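Local coordinates for organic hydroperoxide resistance protein OhrB (Bacillus subtilis, PDB 2BJO), which helps Bacillus subtilis resist organic hydroperoxides as a general stress protein of the OsmC/Ohr family, at residues G12-H17 and F27-P32; G57-H62 and N113-F118; G77-M82 and F90-T95. The protein carries 3 engineered substitutions. One frame throughout, in Å; residues are numbered along the deposited sequence.

Contact 1 of 3, residues G12-H17 and F27-P32; sequences GGRAGH and FDIVMP
Three hydrogen bonds grip the oxygen of water 1. It donates to Arg14 O at 2.6 Å, accepts from Arg14 NE at 2.7 Å and donates weakly to Val30 O. The Arg14 chain folds back on itself, which brings NE close enough to its own carbonyl for one water to serve both. The contact lies in an antiparallel meander of strands 4-11, 17-20 and 26-28. Residues 12-17 form the turn between the first two strands and enter the second; residues 27-32 run out of the third.

His17 and Asp28 face each other as a non-hydrogen-bonded pair. His17 CG is anti to the backbone N (chi1 -175°). His17 ND1 gives a nearly straight hydrogen bond of 2.9 Å to Asp28 OD1. The oxygen lies in the ring plane, but it is met from above its own carboxylate plane. Phe27 O sits 3.3 Å above the plane of the His17 ring, displaced toward its rim. His17 NE2 is bonded to Asp26 OD2, so a carboxylate sits at each ring nitrogen, which would probably favour a protonated imidazole.

One residue further, Ile29 N donates to Gly16 O at 2.9 Å, an almost straight bond (170°) that comes from above the carbonyl plane. Ile29 turns its CB toward the turn and brings CG2 to 3.5 Å from Arg14 O. Arg14 N is bonded to Glu61 of the second subunit, so the turn also belongs to the dimer interface. At the surface, the bent Met31 chain puts its methyl CE 3.6 Å from Arg14 CB.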
# COMPACT_ATOMS: atom_id res chain seq x y z
N GLY A 12 9.68 2.90 14.67
CA GLY A 12 10.09 4.30 14.77
C GLY A 12 9.58 5.47 13.97
O GLY A 12 10.32 6.45 13.81
N GLY A 13 8.35 5.38 13.45
CA GLY A 13 7.72 6.52 12.81
C GLY A 13 8.10 7.04 11.44
O GLY A 13 8.29 6.22 10.54
N ARG A 14 8.18 8.36 11.28
CA ARG A 14 8.45 8.92 9.95
C ARG A 14 9.92 8.86 9.52
O ARG A 14 10.24 9.07 8.35
CB ARG A 14 7.73 10.26 9.69
CG ARG A 14 6.29 10.15 9.09
CD ARG A 14 5.94 9.18 7.91
NE ARG A 14 6.20 9.55 6.51
CZ ARG A 14 5.36 10.13 5.64
NH1 ARG A 14 4.10 10.46 5.96
NH2 ARG A 14 5.76 10.41 4.40
N ALA A 15 10.81 8.59 10.46
CA ALA A 15 12.23 8.41 10.16
C ALA A 15 12.58 6.97 10.53
O ALA A 15 13.72 6.70 10.90
CB ALA A 15 13.09 9.41 10.92
N GLY A 16 11.64 6.04 10.41
CA GLY A 16 11.90 4.71 10.95
C GLY A 16 12.47 3.67 10.00
O GLY A 16 13.25 3.94 9.07
N HIS A 17 12.05 2.43 10.22
CA HIS A 17 12.51 1.36 9.34
C HIS A 17 11.44 0.26 9.27
O HIS A 17 10.73 0.01 10.25
CB HIS A 17 13.85 0.90 9.94
CG HIS A 17 14.57 -0.12 9.13
ND1 HIS A 17 15.63 0.19 8.30
CD2 HIS A 17 14.37 -1.46 8.99
CE1 HIS A 17 16.06 -0.91 7.71
NE2 HIS A 17 15.31 -1.92 8.10
N PHE A 27 13.90 -1.62 4.69
CA PHE A 27 14.18 -0.25 4.29
C PHE A 27 13.96 0.74 5.41
O PHE A 27 13.06 0.57 6.23
CB PHE A 27 13.26 0.30 3.18
CG PHE A 27 13.23 -0.52 1.94
CD1 PHE A 27 12.28 -1.53 1.78
CD2 PHE A 27 14.14 -0.28 0.91
CE1 PHE A 27 12.26 -2.29 0.62
CE2 PHE A 27 14.14 -1.02 -0.26
CZ PHE A 27 13.20 -2.04 -0.40
N ASP A 28 14.79 1.77 5.36
CA ASP A 28 14.47 2.99 6.10
C ASP A 28 13.26 3.68 5.48
O ASP A 28 13.02 3.54 4.29
CB ASP A 28 15.62 4.00 6.08
CG ASP A 28 16.88 3.46 6.71
OD1 ASP A 28 16.76 2.86 7.78
OD2 ASP A 28 17.98 3.66 6.15
N ILE A 29 12.55 4.43 6.32
CA ILE A 29 11.47 5.32 5.96
C ILE A 29 12.14 6.69 5.99
O ILE A 29 12.72 7.07 7.01
CB ILE A 29 10.28 5.22 6.93
CG1 ILE A 29 9.73 3.78 6.93
CG2 ILE A 29 9.21 6.25 6.60
CD1 ILE A 29 9.10 3.26 5.63
N VAL A 30 12.04 7.39 4.86
CA VAL A 30 12.74 8.66 4.71
C VAL A 30 11.81 9.85 4.54
O VAL A 30 10.69 9.77 4.06
CB VAL A 30 13.77 8.68 3.52
CG1 VAL A 30 14.94 7.72 3.79
CG2 VAL A 30 13.11 8.46 2.12
N MET A 31 12.35 11.01 4.89
CA MET A 31 11.63 12.27 4.90
C MET A 31 11.96 12.97 3.59
O MET A 31 12.87 12.52 2.89
CB MET A 31 12.08 13.12 6.08
CG MET A 31 12.49 12.29 7.28
SD MET A 31 11.87 13.00 8.80
CE MET A 31 10.14 12.61 8.48
N PRO A 32 11.21 14.04 3.26
CA PRO A 32 11.46 14.87 2.08
C PRO A 32 12.91 15.35 1.87
O PRO A 32 13.28 15.53 0.72
CB PRO A 32 10.48 16.03 2.28
CG PRO A 32 9.31 15.35 2.91
CD PRO A 32 9.98 14.48 3.95
O HOH W 1 8.84 9.99 6.35

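Contact 2 of 3, residues G57-H62 and N113-F118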
# COMPACT_ATOMS: atom_id res chain seq x y z
N GLY A 57 -2.10 -4.23 -12.36
CA GLY A 57 -1.55 -5.17 -13.32
C GLY A 57 -2.06 -6.60 -13.21
O GLY A 57 -2.36 -7.24 -14.23
N GLY A 58 -2.17 -7.09 -11.97
CA GLY A 58 -2.73 -8.41 -11.73
C GLY A 58 -4.19 -8.49 -12.15
O GLY A 58 -4.64 -9.47 -12.74
N ALA A 59 -4.93 -7.43 -11.82
CA ALA A 59 -6.35 -7.32 -12.11
C ALA A 59 -6.58 -7.21 -13.62
O ALA A 59 -7.50 -7.85 -14.16
CB ALA A 59 -6.91 -6.16 -11.36
N LEU A 60 -5.73 -6.43 -14.29
CA LEU A 60 -5.81 -6.26 -15.74
C LEU A 60 -5.52 -7.59 -16.46
O LEU A 60 -6.20 -7.99 -17.41
CB LEU A 60 -4.88 -5.10 -16.12
CG LEU A 60 -5.00 -4.60 -17.55
CD1 LEU A 60 -6.31 -3.89 -17.87
CD2 LEU A 60 -3.77 -3.74 -17.87
N GLU A 61 -4.51 -8.32 -15.98
CA GLU A 61 -4.15 -9.64 -16.48
C GLU A 61 -5.25 -10.67 -16.28
O GLU A 61 -5.53 -11.46 -17.18
CB GLU A 61 -2.91 -10.17 -15.76
CG GLU A 61 -2.44 -11.57 -16.09
CD GLU A 61 -1.28 -11.91 -15.18
OE1 GLU A 61 -0.15 -12.00 -15.65
OE2 GLU A 61 -1.47 -12.07 -13.96
N HIS A 62 -5.86 -10.67 -15.09
CA HIS A 62 -7.00 -11.56 -14.83
C HIS A 62 -8.21 -11.24 -15.72
O HIS A 62 -8.87 -12.15 -16.19
CB HIS A 62 -7.35 -11.50 -13.33
CG HIS A 62 -8.53 -12.34 -12.95
ND1 HIS A 62 -9.84 -11.94 -13.16
CD2 HIS A 62 -8.60 -13.57 -12.40
CE1 HIS A 62 -10.67 -12.88 -12.75
NE2 HIS A 62 -9.94 -13.87 -12.28
N ASN A 113 -11.38 -0.57 -17.02
CA ASN A 113 -12.55 -0.39 -16.17
C ASN A 113 -12.83 -1.67 -15.40
O ASN A 113 -13.04 -1.60 -14.19
CB ASN A 113 -13.77 0.03 -16.97
CG ASN A 113 -13.59 1.36 -17.67
OD1 ASN A 113 -12.82 2.21 -17.24
ND2 ASN A 113 -14.32 1.55 -18.77
N ALA A 114 -12.83 -2.82 -16.07
CA ALA A 114 -13.04 -4.09 -15.39
C ALA A 114 -12.01 -4.34 -14.27
O ALA A 114 -12.34 -4.75 -13.15
CB ALA A 114 -13.10 -5.21 -16.43
N ALA A 115 -10.75 -4.07 -14.58
CA ALA A 115 -9.66 -4.15 -13.62
C ALA A 115 -9.89 -3.27 -12.40
O ALA A 115 -9.57 -3.69 -11.30
CB ALA A 115 -8.32 -3.78 -14.27
N HIS A 116 -10.43 -2.07 -12.59
CA HIS A 116 -10.72 -1.18 -11.48
C HIS A 116 -11.84 -1.71 -10.60
O HIS A 116 -11.93 -1.34 -9.44
CB HIS A 116 -11.10 0.21 -12.01
CG HIS A 116 -11.00 1.30 -10.99
ND1 HIS A 116 -11.95 2.29 -10.85
CD2 HIS A 116 -10.05 1.57 -10.06
CE1 HIS A 116 -11.60 3.11 -9.89
NE2 HIS A 116 -10.45 2.70 -9.40
N GLU A 117 -12.72 -2.54 -11.13
CA GLU A 117 -13.78 -3.12 -10.32
C GLU A 117 -13.23 -4.34 -9.57
O GLU A 117 -13.68 -4.63 -8.46
CB GLU A 117 -15.05 -3.33 -11.18
CG GLU A 117 -15.57 -2.17 -12.08
CD GLU A 117 -15.26 -0.68 -11.74
OE1 GLU A 117 -14.87 0.11 -12.64
OE2 GLU A 117 -15.37 -0.23 -10.57
N PHE A 118 -12.25 -5.06 -10.11
CA PHE A 118 -11.64 -6.25 -9.49
C PHE A 118 -10.50 -6.06 -8.48
O PHE A 118 -10.49 -6.73 -7.46
CB PHE A 118 -11.22 -7.17 -10.64
CG PHE A 118 -10.56 -8.46 -10.25
CD1 PHE A 118 -11.25 -9.66 -10.33
CD2 PHE A 118 -9.23 -8.49 -9.82
CE1 PHE A 118 -10.65 -10.88 -9.98
CE2 PHE A 118 -8.64 -9.70 -9.47
CZ PHE A 118 -9.33 -10.89 -9.55
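Phe118 CE1 lies over one face of the His62 imidazole, 3.3 Å above its plane and displaced toward the rim. The two rings form an offset stack, with centroids 4.3 Å apart and planes tilted by 24°. The two side chains cross at about a right angle, so the phenyl reaches over the imidazole with its outer atoms CE1 and CZ. Both have CG anti to the backbone N; the Phe118 ring reaches across toward helix 44-65 and lands on the His62 ring, which runs obliquely along its own helix. Ala59 CB meets the Phe118 ring at a different atom, lying 3.6 Å from CD2.

These contacts join helices 44-65 and 105-118 of the OsmC-like fold. The short helical segments cross at 119°, with axes 8.2 Å apart. Small residues allow this approach: Ala59 CB is 4.0 Å from Ala115 CB. Ala115 CB also rests on the backbone of the other helix, 3.7 Å from Leu60 N. Leu60 meets that methyl with both CB and CD1.

Cys119, next after Phe118, touches Ala59 and forms a disulfide with Cys55 on helix 44-65. In the ring stack, His62 CE1 is 3.4 Å from Phe118 CE1.

Contact 3 of 3, residues G77-M82 and F90-T95; sequences GQVSLM and FKIGVT
Residues 77-82 and 90-95 are the facing strands of an antiparallel beta hairpin, at 156° between strand directions, with six backbone hydrogen bonds in the hydrogen-bonded pairs Gln78-Thr95, Ser80-Gly93 and Met82-Lys91 and the non-hydrogen-bonded pairs Val79-Val94 and Leu81-Ile92 between them.

Val79, Leu81, Ile92 and Val94 make an apolar face. Ile92 CG1 lies beside the backbone N, and its CD1 reaches across the strands to two apolar partners. It comes 4.0 Å from Val79 CG1 and 4.1 Å from Leu81 CD1. The same methyl also lies 3.6 Å from Ser80 O. Leu81 CD1 also meets Phe90 CB at 3.9 Å, the two side chains crossing obliquely. The Phe90 ring turns an edge to Met82 O, with CD2 at 3.6 Å.

The other face carries Gln78, Ser80, Met82, Lys91 and Thr95. Gln78 and Thr95 run alongside each other, with Gln78 OE1 3.7 Å from Thr95 CG2. Gln78 NE2 is bonded to Glu76 OE1. The Met82 chain stays stretched past CG and carries CE along the sheet to 4.3 Å from Gly93 CA. Gly93 has no side chain there to oppose the methyl. The bonds beside it differ in approach: Met82 N meets Lys91 O nearly along the C=O axis, whereas Lys91 N meets Met82 O in the carbonyl plane.

The apolar face packs on helix 44-65, where Val79 touches Phe48 and Ala49. Strand 132-135 runs parallel to strand 89-99 on its far side. Beyond strand 74-84 the sheet continues with an antiparallel strand of the second subunit, where Ser80 OG is hydrogen-bonded to Thr5 OG1 of that subunit.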
# COMPACT_ATOMS: atom_id res chain seq x y z
N GLY A 77 1.94 3.74 -11.12
CA GLY A 77 1.17 4.26 -10.00
C GLY A 77 1.80 5.56 -9.51
O GLY A 77 3.01 5.60 -9.30
N GLN A 78 0.97 6.59 -9.34
CA GLN A 78 1.39 7.92 -8.90
C GLN A 78 0.53 8.31 -7.69
O GLN A 78 -0.67 8.58 -7.78
CB GLN A 78 1.25 8.95 -10.02
CG GLN A 78 1.87 8.49 -11.33
CD GLN A 78 1.59 9.48 -12.43
OE1 GLN A 78 0.69 10.31 -12.30
NE2 GLN A 78 2.36 9.41 -13.51
N VAL A 79 1.17 8.30 -6.52
CA VAL A 79 0.49 8.54 -5.28
C VAL A 79 0.96 9.86 -4.69
O VAL A 79 2.14 9.96 -4.34
CB VAL A 79 0.73 7.36 -4.30
CG1 VAL A 79 0.23 7.69 -2.87
CG2 VAL A 79 0.12 6.08 -4.83
N SER A 80 0.05 10.81 -4.51
CA SER A 80 0.38 12.12 -3.95
C SER A 80 -0.06 12.31 -2.49
O SER A 80 -1.20 11.96 -2.16
CB SER A 80 -0.23 13.26 -4.79
OG SER A 80 0.23 13.21 -6.13
N LEU A 81 0.83 12.86 -1.66
CA LEU A 81 0.44 13.31 -0.33
C LEU A 81 -0.07 14.74 -0.48
O LEU A 81 0.56 15.56 -1.15
CB LEU A 81 1.56 13.29 0.69
CG LEU A 81 1.19 13.52 2.15
CD1 LEU A 81 0.33 12.39 2.70
CD2 LEU A 81 2.52 13.67 2.90
N MET A 82 -1.19 15.02 0.17
CA MET A 82 -1.88 16.29 0.07
C MET A 82 -2.43 16.76 1.41
O MET A 82 -2.66 15.96 2.32
CB MET A 82 -3.09 16.15 -0.85
CG MET A 82 -2.80 15.46 -2.16
SD MET A 82 -4.40 15.36 -2.96
CE MET A 82 -3.75 15.36 -4.63
N PHE A 90 -3.69 15.30 6.61
CA PHE A 90 -3.26 14.84 5.30
C PHE A 90 -4.15 13.76 4.72
O PHE A 90 -4.89 13.06 5.42
CB PHE A 90 -1.85 14.24 5.34
CG PHE A 90 -0.82 15.18 5.86
CD1 PHE A 90 -0.49 15.18 7.21
CD2 PHE A 90 -0.22 16.09 5.00
CE1 PHE A 90 0.46 16.08 7.69
CE2 PHE A 90 0.72 16.99 5.45
CZ PHE A 90 1.07 16.99 6.80
N LYS A 91 -4.07 13.65 3.40
CA LYS A 91 -4.74 12.61 2.62
C LYS A 91 -3.95 12.33 1.35
O LYS A 91 -3.05 13.08 0.96
CB LYS A 91 -6.18 12.99 2.27
CG LYS A 91 -6.35 14.31 1.51
CD LYS A 91 -7.79 14.61 1.06
CE LYS A 91 -8.99 13.90 1.71
NZ LYS A 91 -10.34 14.18 1.05
N ILE A 92 -4.36 11.23 0.73
CA ILE A 92 -3.82 10.65 -0.49
C ILE A 92 -4.64 10.86 -1.75
O ILE A 92 -5.86 10.84 -1.71
CB ILE A 92 -3.70 9.10 -0.20
CG1 ILE A 92 -2.53 8.86 0.76
CG2 ILE A 92 -3.64 8.18 -1.39
CD1 ILE A 92 -1.21 9.45 0.37
N GLY A 93 -3.92 11.02 -2.86
CA GLY A 93 -4.43 11.15 -4.23
C GLY A 93 -3.73 10.08 -5.05
O GLY A 93 -2.56 9.75 -4.81
N VAL A 94 -4.42 9.49 -6.02
CA VAL A 94 -3.83 8.41 -6.84
C VAL A 94 -4.12 8.59 -8.32
O VAL A 94 -5.28 8.74 -8.67
CB VAL A 94 -4.33 6.98 -6.45
CG1 VAL A 94 -3.66 5.89 -7.29
CG2 VAL A 94 -4.09 6.64 -4.98
N THR A 95 -3.10 8.54 -9.18
CA THR A 95 -3.28 8.39 -10.62
C THR A 95 -2.59 7.09 -11.07
O THR A 95 -1.51 6.74 -10.60
CB THR A 95 -2.84 9.68 -11.35
OG1 THR A 95 -3.78 10.71 -11.01
CG2 THR A 95 -2.87 9.51 -12.86

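Overall arrangement
From the N terminus, contact 1 comes first. It closes a short loop within the meander of strands 4-11, 17-20 and 26-28. The chain then enters helix 44-65, which supplies the first half of contact 2. Contact 2 closes only at the end of helix 105-118. The hairpin of contact 3 is nested inside this long loop, in sequence between the two helices. Contact 1 precedes both others and crosses neither. Contacts 1 and 2 lie on opposite sides of the chain's centre, their own centres about 32 Å apart. Contact 3 is about 18 Å from contact 1 and 20 Å from contact 2, centre to centre. All three also touch the second subunit.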